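Local atomic coordinates of SnoaL-like domain-containing protein (Burkholderia thailandensis E264, PDB entry 3EC9), a protein that is of unknown function but has the NTF2-like fold of the SnoaL family, whose sheet and helices probably enclose a pocket for a small molecule. Residues 15-20 with 115-120; 47-52 with 127-132. One frame throughout, in Å; residues are numbered along the deposited sequence.

Interaction 1. Residues 15-20 with 115-120; sequences YQIVAD and WRVDAG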
ATOM      1  N   TYR B  15     -10.188 -12.232   9.109  1.00 10.03           N
ATOM      2  CA  TYR B  15      -8.756 -12.449   9.227  1.00 10.77           C
ATOM      3  C   TYR B  15      -8.364 -13.884   8.802  1.00  9.46           C
ATOM      4  O   TYR B  15      -7.406 -14.114   8.060  1.00 10.88           O
ATOM      5  CB  TYR B  15      -8.311 -12.168  10.688  1.00  9.92           C
ATOM      6  CG  TYR B  15      -6.845 -12.419  11.010  1.00 10.89           C
ATOM      7  CD1 TYR B  15      -6.393 -13.693  11.287  1.00  8.48           C
ATOM      8  CD2 TYR B  15      -5.928 -11.368  11.047  1.00 11.51           C
ATOM      9  CE1 TYR B  15      -5.078 -13.959  11.582  1.00 11.39           C
ATOM     10  CE2 TYR B  15      -4.601 -11.607  11.348  1.00 11.85           C
ATOM     11  CZ  TYR B  15      -4.171 -12.912  11.605  1.00 12.60           C
ATOM     12  OH  TYR B  15      -2.830 -13.161  11.890  1.00 14.19           O
ATOM     13  N   GLN B  16      -9.080 -14.861   9.355  1.00 10.42           N
ATOM     14  CA  GLN B  16      -8.811 -16.280   9.055  1.00 10.72           C
ATOM     15  C   GLN B  16      -9.042 -16.612   7.593  1.00 10.73           C
ATOM     16  O   GLN B  16      -8.245 -17.328   6.952  1.00 11.15           O
ATOM     17  CB  GLN B  16      -9.679 -17.146   9.955  1.00 11.69           C
ATOM     18  CG  GLN B  16      -9.252 -17.123  11.414  1.00 13.54           C
ATOM     19  CD  GLN B  16     -10.170 -17.939  12.278  1.00 15.63           C
ATOM     20  OE1 GLN B  16     -11.338 -17.624  12.367  1.00 12.14           O
ATOM     21  NE2 GLN B  16      -9.677 -19.045  12.851  1.00 12.13           N
ATOM     22  N   ILE B  17     -10.129 -16.083   7.041  1.00 10.02           N
ATOM     23  CA  ILE B  17     -10.454 -16.276   5.636  1.00  9.48           C
ATOM     24  C   ILE B  17      -9.318 -15.747   4.734  1.00  8.74           C
ATOM     25  O   ILE B  17      -8.908 -16.369   3.761  1.00 11.53           O
ATOM     26  CB  ILE B  17     -11.803 -15.595   5.284  1.00 11.00           C
ATOM     27  CG1 ILE B  17     -12.920 -16.357   6.012  1.00 13.62           C
ATOM     28  CG2 ILE B  17     -12.092 -15.545   3.733  1.00 11.17           C
ATOM     29  CD1 ILE B  17     -14.323 -15.709   5.972  1.00 12.68           C
ATOM     30  N   VAL B  18      -8.817 -14.554   5.056  1.00  9.95           N
ATOM     31  CA  VAL B  18      -7.725 -13.972   4.278  1.00 11.09           C
ATOM     32  C   VAL B  18      -6.428 -14.730   4.514  1.00 11.64           C
ATOM     33  O   VAL B  18      -5.710 -15.033   3.576  1.00 11.60           O
ATOM     34  CB  VAL B  18      -7.573 -12.466   4.604  1.00  9.08           C
ATOM     35  CG1 VAL B  18      -6.262 -11.868   4.010  1.00 10.75           C
ATOM     36  CG2 VAL B  18      -8.804 -11.715   4.098  1.00  9.88           C
ATOM     37  N   ALA B  19      -6.136 -15.102   5.771  1.00 11.29           N
ATOM     38  CA  ALA B  19      -5.003 -15.986   6.038  1.00 11.25           C
ATOM     39  C   ALA B  19      -5.075 -17.279   5.217  1.00  8.97           C
ATOM     40  O   ALA B  19      -4.045 -17.738   4.684  1.00 11.89           O
ATOM     41  CB  ALA B  19      -4.908 -16.310   7.542  1.00  9.66           C
ATOM     42  N   ASP B  20      -6.262 -17.885   5.144  1.00 11.15           N
ATOM     43  CA  ASP B  20      -6.436 -19.105   4.311  1.00 10.95           C
ATOM     44  C   ASP B  20      -6.084 -18.850   2.838  1.00 12.71           C
ATOM     45  O   ASP B  20      -5.440 -19.670   2.168  1.00 11.34           O
ATOM     46  CB  ASP B  20      -7.868 -19.580   4.350  1.00 12.26           C
ATOM     47  CG  ASP B  20      -8.241 -20.237   5.653  1.00 14.43           C
ATOM     48  OD1 ASP B  20      -7.363 -20.626   6.451  1.00 13.45           O
ATOM     49  OD2 ASP B  20      -9.457 -20.408   5.850  1.00 19.10           O
ATOM     50  N   TRP B 115      -8.148  -5.914   2.162  1.00  9.74           N
ATOM     51  CA  TRP B 115      -9.196  -6.900   1.899  1.00  9.67           C
ATOM     52  C   TRP B 115     -10.456  -6.517   2.668  1.00 12.01           C
ATOM     53  O   TRP B 115     -10.352  -6.044   3.805  1.00 12.24           O
ATOM     54  CB  TRP B 115      -8.788  -8.268   2.450  1.00  8.30           C
ATOM     55  CG  TRP B 115      -7.528  -8.849   1.919  1.00 10.58           C
ATOM     56  CD1 TRP B 115      -6.259  -8.636   2.384  1.00 11.38           C
ATOM     57  CD2 TRP B 115      -7.414  -9.774   0.846  1.00  8.39           C
ATOM     58  NE1 TRP B 115      -5.355  -9.392   1.662  1.00 10.04           N
ATOM     59  CE2 TRP B 115      -6.038 -10.087   0.698  1.00  9.31           C
ATOM     60  CE3 TRP B 115      -8.334 -10.379  -0.009  1.00  9.56           C
ATOM     61  CZ2 TRP B 115      -5.578 -10.984  -0.271  1.00 10.62           C
ATOM     62  CZ3 TRP B 115      -7.874 -11.262  -0.960  1.00 10.96           C
ATOM     63  CH2 TRP B 115      -6.537 -11.556  -1.090  1.00 11.08           C
ATOM     64  N   ARG B 116     -11.620  -6.797   2.086  0.50 10.64           N
ATOM     65  CA  ARG B 116     -12.909  -6.666   2.786  0.50 12.57           C
ATOM     66  C   ARG B 116     -13.695  -7.973   2.611  0.50 12.11           C
ATOM     67  O   ARG B 116     -13.779  -8.506   1.510  0.50 11.22           O
ATOM     68  CB  ARG B 116     -13.720  -5.481   2.239  0.50 12.90           C
ATOM     69  CG  ARG B 116     -15.053  -5.242   2.975  0.50 15.12           C
ATOM     70  CD  ARG B 116     -15.676  -3.860   2.672  0.50 17.11           C
ATOM     71  NE  ARG B 116     -16.068  -3.699   1.269  0.50 26.81           N
ATOM     72  CZ  ARG B 116     -15.421  -2.973   0.353  0.50 30.13           C
ATOM     73  NH1 ARG B 116     -14.315  -2.294   0.658  0.50 24.35           N
ATOM     74  NH2 ARG B 116     -15.897  -2.918  -0.883  0.50 24.90           N
ATOM     75  N   VAL B 117     -14.231  -8.484   3.723  1.00 11.58           N
ATOM     76  CA  VAL B 117     -15.056  -9.696   3.747  1.00 11.55           C
ATOM     77  C   VAL B 117     -16.453  -9.274   4.200  1.00 13.98           C
ATOM     78  O   VAL B 117     -16.626  -8.445   5.126  1.00 13.76           O
ATOM     79  CB  VAL B 117     -14.428 -10.744   4.690  1.00 10.80           C
ATOM     80  CG1 VAL B 117     -15.308 -12.010   4.836  1.00 13.48           C
ATOM     81  CG2 VAL B 117     -13.045 -11.118   4.173  1.00 11.32           C
ATOM     82  N   ASP B 118     -17.460  -9.836   3.534  1.00 12.31           N
ATOM     83  CA  ASP B 118     -18.857  -9.686   3.925  1.00 14.67           C
ATOM     84  C   ASP B 118     -19.523 -11.081   3.870  1.00 14.02           C
ATOM     85  O   ASP B 118     -19.404 -11.810   2.886  1.00 15.09           O
ATOM     86  CB  ASP B 118     -19.549  -8.715   2.958  1.00 16.39           C
ATOM     87  CG  ASP B 118     -21.012  -8.399   3.352  1.00 22.50           C
ATOM     88  OD1 ASP B 118     -21.396  -8.610   4.522  1.00 29.88           O
ATOM     89  OD2 ASP B 118     -21.742  -7.906   2.472  1.00 38.33           O
ATOM     90  N   ALA B 119     -20.159 -11.447   4.975  1.00 16.83           N
ATOM     91  CA  ALA B 119     -20.926 -12.687   5.052  1.00 18.03           C
ATOM     92  C   ALA B 119     -20.073 -13.879   4.627  1.00 16.62           C
ATOM     93  O   ALA B 119     -20.507 -14.722   3.857  1.00 17.82           O
ATOM     94  CB  ALA B 119     -22.166 -12.589   4.166  1.00 19.21           C
ATOM     95  N   GLY B 120     -18.841 -13.916   5.121  1.00 14.93           N
ATOM     96  CA  GLY B 120     -17.945 -15.033   4.897  1.00 17.96           C
ATOM     97  C   GLY B 120     -17.249 -15.104   3.550  1.00 17.58           C
ATOM     98  O   GLY B 120     -16.572 -16.098   3.255  1.00 15.60           O
TER

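Interaction 2. Residues 47-52 with 127-132; sequences AGFPCA and QFTDTL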
ATOM      1  N   ALA B  47      -2.781   0.676 -10.419  1.00  8.52           N
ATOM      2  CA  ALA B  47      -2.767   1.274 -11.732  1.00  9.40           C
ATOM      3  C   ALA B  47      -1.406   1.111 -12.390  1.00  9.30           C
ATOM      4  O   ALA B  47      -1.331   0.801 -13.597  1.00 10.60           O
ATOM      5  CB  ALA B  47      -3.160   2.745 -11.618  1.00  9.89           C
ATOM      6  N   GLY B  48      -0.312   1.337 -11.642  1.00  8.67           N
ATOM      7  CA  GLY B  48       1.041   1.199 -12.210  1.00 10.39           C
ATOM      8  C   GLY B  48       1.610  -0.198 -12.299  1.00  9.91           C
ATOM      9  O   GLY B  48       2.724  -0.369 -12.801  1.00 12.18           O
ATOM     10  N   PHE B  49       0.856  -1.191 -11.814  1.00  9.15           N
ATOM     11  CA  PHE B  49       1.304  -2.602 -11.796  1.00 10.12           C
ATOM     12  C   PHE B  49       1.001  -3.224 -13.177  1.00 11.53           C
ATOM     13  O   PHE B  49      -0.008  -2.858 -13.787  1.00 10.96           O
ATOM     14  CB  PHE B  49       0.600  -3.354 -10.671  1.00  9.01           C
ATOM     15  CG  PHE B  49       1.208  -4.705 -10.380  1.00 10.68           C
ATOM     16  CD1 PHE B  49       2.441  -4.811  -9.731  1.00 11.45           C
ATOM     17  CD2 PHE B  49       0.543  -5.861 -10.740  1.00  9.30           C
ATOM     18  CE1 PHE B  49       2.962  -6.063  -9.480  1.00 10.54           C
ATOM     19  CE2 PHE B  49       1.063  -7.097 -10.506  1.00 10.20           C
ATOM     20  CZ  PHE B  49       2.285  -7.209  -9.876  1.00 11.90           C
ATOM     21  N   PRO B  50       1.839  -4.166 -13.687  1.00 12.16           N
ATOM     22  CA  PRO B  50       1.549  -4.682 -15.042  1.00 10.74           C
ATOM     23  C   PRO B  50       0.161  -5.290 -15.223  1.00 12.09           C
ATOM     24  O   PRO B  50      -0.460  -5.127 -16.277  1.00 15.59           O
ATOM     25  CB  PRO B  50       2.615  -5.770 -15.266  1.00 11.96           C
ATOM     26  CG  PRO B  50       3.458  -5.837 -14.027  1.00 16.14           C
ATOM     27  CD  PRO B  50       3.105  -4.686 -13.152  1.00 11.27           C
ATOM     28  N   CYS B  51      -0.318  -5.976 -14.180  1.00 11.49           N
ATOM     29  CA  CYS B  51      -1.669  -6.537 -14.152  1.00 10.67           C
ATOM     30  C   CYS B  51      -2.815  -5.546 -13.765  1.00  9.35           C
ATOM     31  O   CYS B  51      -3.915  -6.015 -13.423  1.00 11.08           O
ATOM     32  CB  CYS B  51      -1.679  -7.754 -13.243  1.00 14.60           C
ATOM     33  SG  CYS B  51      -0.509  -8.994 -13.856  1.00 15.57           S
ATOM     34  N   ALA B  52      -2.509  -4.244 -13.762  1.00 10.64           N
ATOM     35  CA  ALA B  52      -3.422  -3.183 -13.400  1.00  9.18           C
ATOM     36  C   ALA B  52      -4.843  -3.453 -13.865  1.00 11.94           C
ATOM     37  O   ALA B  52      -5.081  -3.818 -15.026  1.00 11.07           O
ATOM     38  CB  ALA B  52      -2.976  -1.837 -13.980  1.00  9.74           C
ATOM     39  N   GLN B 127      -4.450  -3.760  -4.162  1.00  9.09           N
ATOM     40  CA  GLN B 127      -3.014  -3.897  -4.057  1.00  8.94           C
ATOM     41  C   GLN B 127      -2.349  -2.483  -4.028  1.00 10.01           C
ATOM     42  O   GLN B 127      -2.713  -1.599  -4.809  1.00  9.96           O
ATOM     43  CB  GLN B 127      -2.510  -4.632  -5.308  1.00  8.10           C
ATOM     44  CG  GLN B 127      -1.020  -4.750  -5.465  1.00  9.56           C
ATOM     45  CD  GLN B 127      -0.682  -5.088  -6.933  1.00  9.77           C
ATOM     46  OE1 GLN B 127      -1.043  -4.337  -7.875  1.00 10.93           O
ATOM     47  NE2 GLN B 127      -0.027  -6.205  -7.133  1.00 12.91           N
ATOM     48  N   PHE B 128      -1.361  -2.315  -3.141  1.00  9.30           N
ATOM     49  CA  PHE B 128      -0.563  -1.102  -3.060  1.00  8.60           C
ATOM     50  C   PHE B 128       0.915  -1.501  -3.033  1.00  8.77           C
ATOM     51  O   PHE B 128       1.400  -1.976  -2.014  1.00 10.20           O
ATOM     52  CB  PHE B 128      -0.877  -0.285  -1.798  1.00 10.21           C
ATOM     53  CG  PHE B 128      -2.346   0.065  -1.613  1.00 10.61           C
ATOM     54  CD1 PHE B 128      -3.215  -0.882  -1.151  1.00 12.92           C
ATOM     55  CD2 PHE B 128      -2.823   1.328  -1.934  1.00 11.46           C
ATOM     56  CE1 PHE B 128      -4.568  -0.572  -0.995  1.00 10.30           C
ATOM     57  CE2 PHE B 128      -4.159   1.659  -1.776  1.00 10.64           C
ATOM     58  CZ  PHE B 128      -5.048   0.696  -1.312  1.00 12.68           C
ATOM     59  N   THR B 129       1.636  -1.386  -4.148  1.00  8.56           N
ATOM     60  CA  THR B 129       3.006  -1.849  -4.245  1.00  8.44           C
ATOM     61  C   THR B 129       3.914  -0.880  -4.977  1.00  7.71           C
ATOM     62  O   THR B 129       3.451   0.126  -5.547  1.00  8.67           O
ATOM     63  CB  THR B 129       3.062  -3.254  -4.874  1.00  9.19           C
ATOM     64  OG1 THR B 129       4.345  -3.881  -4.646  1.00  9.71           O
ATOM     65  CG2 THR B 129       2.729  -3.213  -6.368  1.00 10.22           C
ATOM     66  N   ASP B 130       5.215  -1.189  -4.962  1.00  7.65           N
ATOM     67  CA  ASP B 130       6.234  -0.289  -5.510  1.00  7.75           C
ATOM     68  C   ASP B 130       6.333  -0.499  -6.980  1.00 10.05           C
ATOM     69  O   ASP B 130       7.203  -1.189  -7.525  1.00  9.65           O
ATOM     70  CB  ASP B 130       7.541  -0.530  -4.754  1.00  9.96           C
ATOM     71  CG  ASP B 130       8.484   0.676  -4.790  1.00 10.85           C
ATOM     72  OD1 ASP B 130       8.434   1.479  -5.754  1.00 10.03           O
ATOM     73  OD2 ASP B 130       9.316   0.811  -3.852  1.00 10.99           O
ATOM     74  N   THR B 131       5.376   0.092  -7.665  1.00  8.51           N
ATOM     75  CA  THR B 131       5.270  -0.114  -9.098  1.00  8.43           C
ATOM     76  C   THR B 131       6.495   0.333  -9.903  1.00  8.34           C
ATOM     77  O   THR B 131       6.792  -0.222 -10.970  1.00 10.35           O
ATOM     78  CB  THR B 131       3.969   0.551  -9.598  1.00  9.11           C
ATOM     79  OG1 THR B 131       3.961   1.888  -9.148  1.00  9.42           O
ATOM     80  CG2 THR B 131       2.725  -0.183  -9.047  1.00  9.06           C
ATOM     81  N   LEU B 132       7.220   1.337  -9.408  1.00  9.45           N
ATOM     82  CA  LEU B 132       8.454   1.757 -10.087  1.00 10.31           C
ATOM     83  C   LEU B 132       9.495   0.622 -10.041  1.00 11.21           C
ATOM     84  O   LEU B 132      10.121   0.321 -11.039  1.00 11.78           O
ATOM     85  CB  LEU B 132       9.031   3.032  -9.477  1.00 13.11           C
ATOM     86  CG  LEU B 132      10.318   3.525 -10.114  1.00 11.88           C
ATOM     87  CD1 LEU B 132      10.049   3.928 -11.586  1.00 10.33           C
ATOM     88  CD2 LEU B 132      10.945   4.691  -9.320  1.00 11.54           C
TER
HETATM   89  O   HOH W   1       4.962  -1.780 -12.466  1.00 13.49           O

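Interaction 1. Residues 15-20 with 115-120
Ile-17 and Val-18 face Trp-115 and Val-117 where the axis of helix segment 15-20 passes 9.2 Å from that of strand segment 115-118, their N-to-C directions 121° apart. Val-18 carries most of the contact. Its CG1 lies over one face of the indole, 3.6 Å from the centroid of the five-membered ring and 12° off the ring normal, a CH-pi contact made almost straight down onto the ring. With CG1 anti to the backbone N (chi1 169°), this branch points onto the ring, while CG2 takes the place beside the N and reaches Trp-115 CB and CG, each 3.8 Å away; it looks more loosely toward Val-117 CG2 at 4.3 Å. Val-18 thus spans the five-membered ring and the root of the indole, with Val-117 more loosely alongside, while Arg-116, between Trp-115 and Val-117 on the strand, directs its CB to the far side of the sheet.

This is the packing of the N-terminal helix 14-26 against the curved sheet of an NTF2-like fold, here at the end of strand 106-118 where the chain turns back into strand 121-129. Ala-119 and Gly-120, both with positive phi, form the tight two-residue turn of that hairpin. Ile-17 closes the contact at this end: its CD1 comes within 3.5 Å of the carbonyl oxygen Gly-120 O, and lies 4.0 Å from Val-117 CG1. No hydrogen bond joins the two segments, so the buried contact rests on apolar and CH-pi packing. The polar edge of the indole is engaged by the helix nonetheless, since Trp-115 NE1 hydrogen-bonds Tyr-22 OH further along helix 14-26, which probably helps to fix the rotation of the ring. Phe-125 of strand 121-129 meets the same indole edge-to-face.

Interaction 2. Residues 47-52 with 127-132
Phe-49 and Gln-127 form the tight part of the contact: Gln-127 NE2 sits 3.5 Å above the centre of the phenyl ring, with the amide and ring planes 70° apart. CG anti to the backbone N (chi1 -167°) turns the Phe-49 ring toward strand 121-129. Gln-127 OE1 lies 3.4 Å from Phe-49 CG. Both ends of the amide are held from outside, OE1 by Met-46 N and NE2 by Tyr-96 OH, which fixes the amide's rotation against the ring face. Pro-50 CD lies over the opposite face, 3.3 Å above the plane but offset toward the rim, and Thr-129 CG2 meets Phe-49 CD1 obliquely at 3.7 Å. The loop between strands 41-45 and 53-55, which makes a type I beta turn from Phe-49 to Ala-52, lies over the end of strand 121-129. Where the chain enters helix 131-137, Thr-131 CG2 packs 3.4 Å from Gly-48 C. The hydroxyl of Thr-131 instead pairs with Asp-130 of the second subunit, whose carboxylate also takes the N-H of Gly-48, so this end belongs to the dimer interface. On the looser side the segments are joined through a water, which donates to both Gly-48 O (2.7 Å) and Thr-131 O (2.8 Å).

Overall arrangement
Interactions 1 and 2 lie on opposite sides of the chain's centre, their own centres 23 Å apart and their nearest atoms about 7 Å apart without touching. The hairpin of strands 106-118 and 121-129 connects them: interaction 1 includes its turn, whereas interaction 2 takes the far end of the second strand. Along the sequence their segments alternate. Each has a small molecule beside it, a glycerol about 3 Å from the Trp-115 side chain and an acetate about 3 Å from that of Gln-127; both probably come from crystallisation but may mark pocket regions. Only interaction 2 also meets the second subunit.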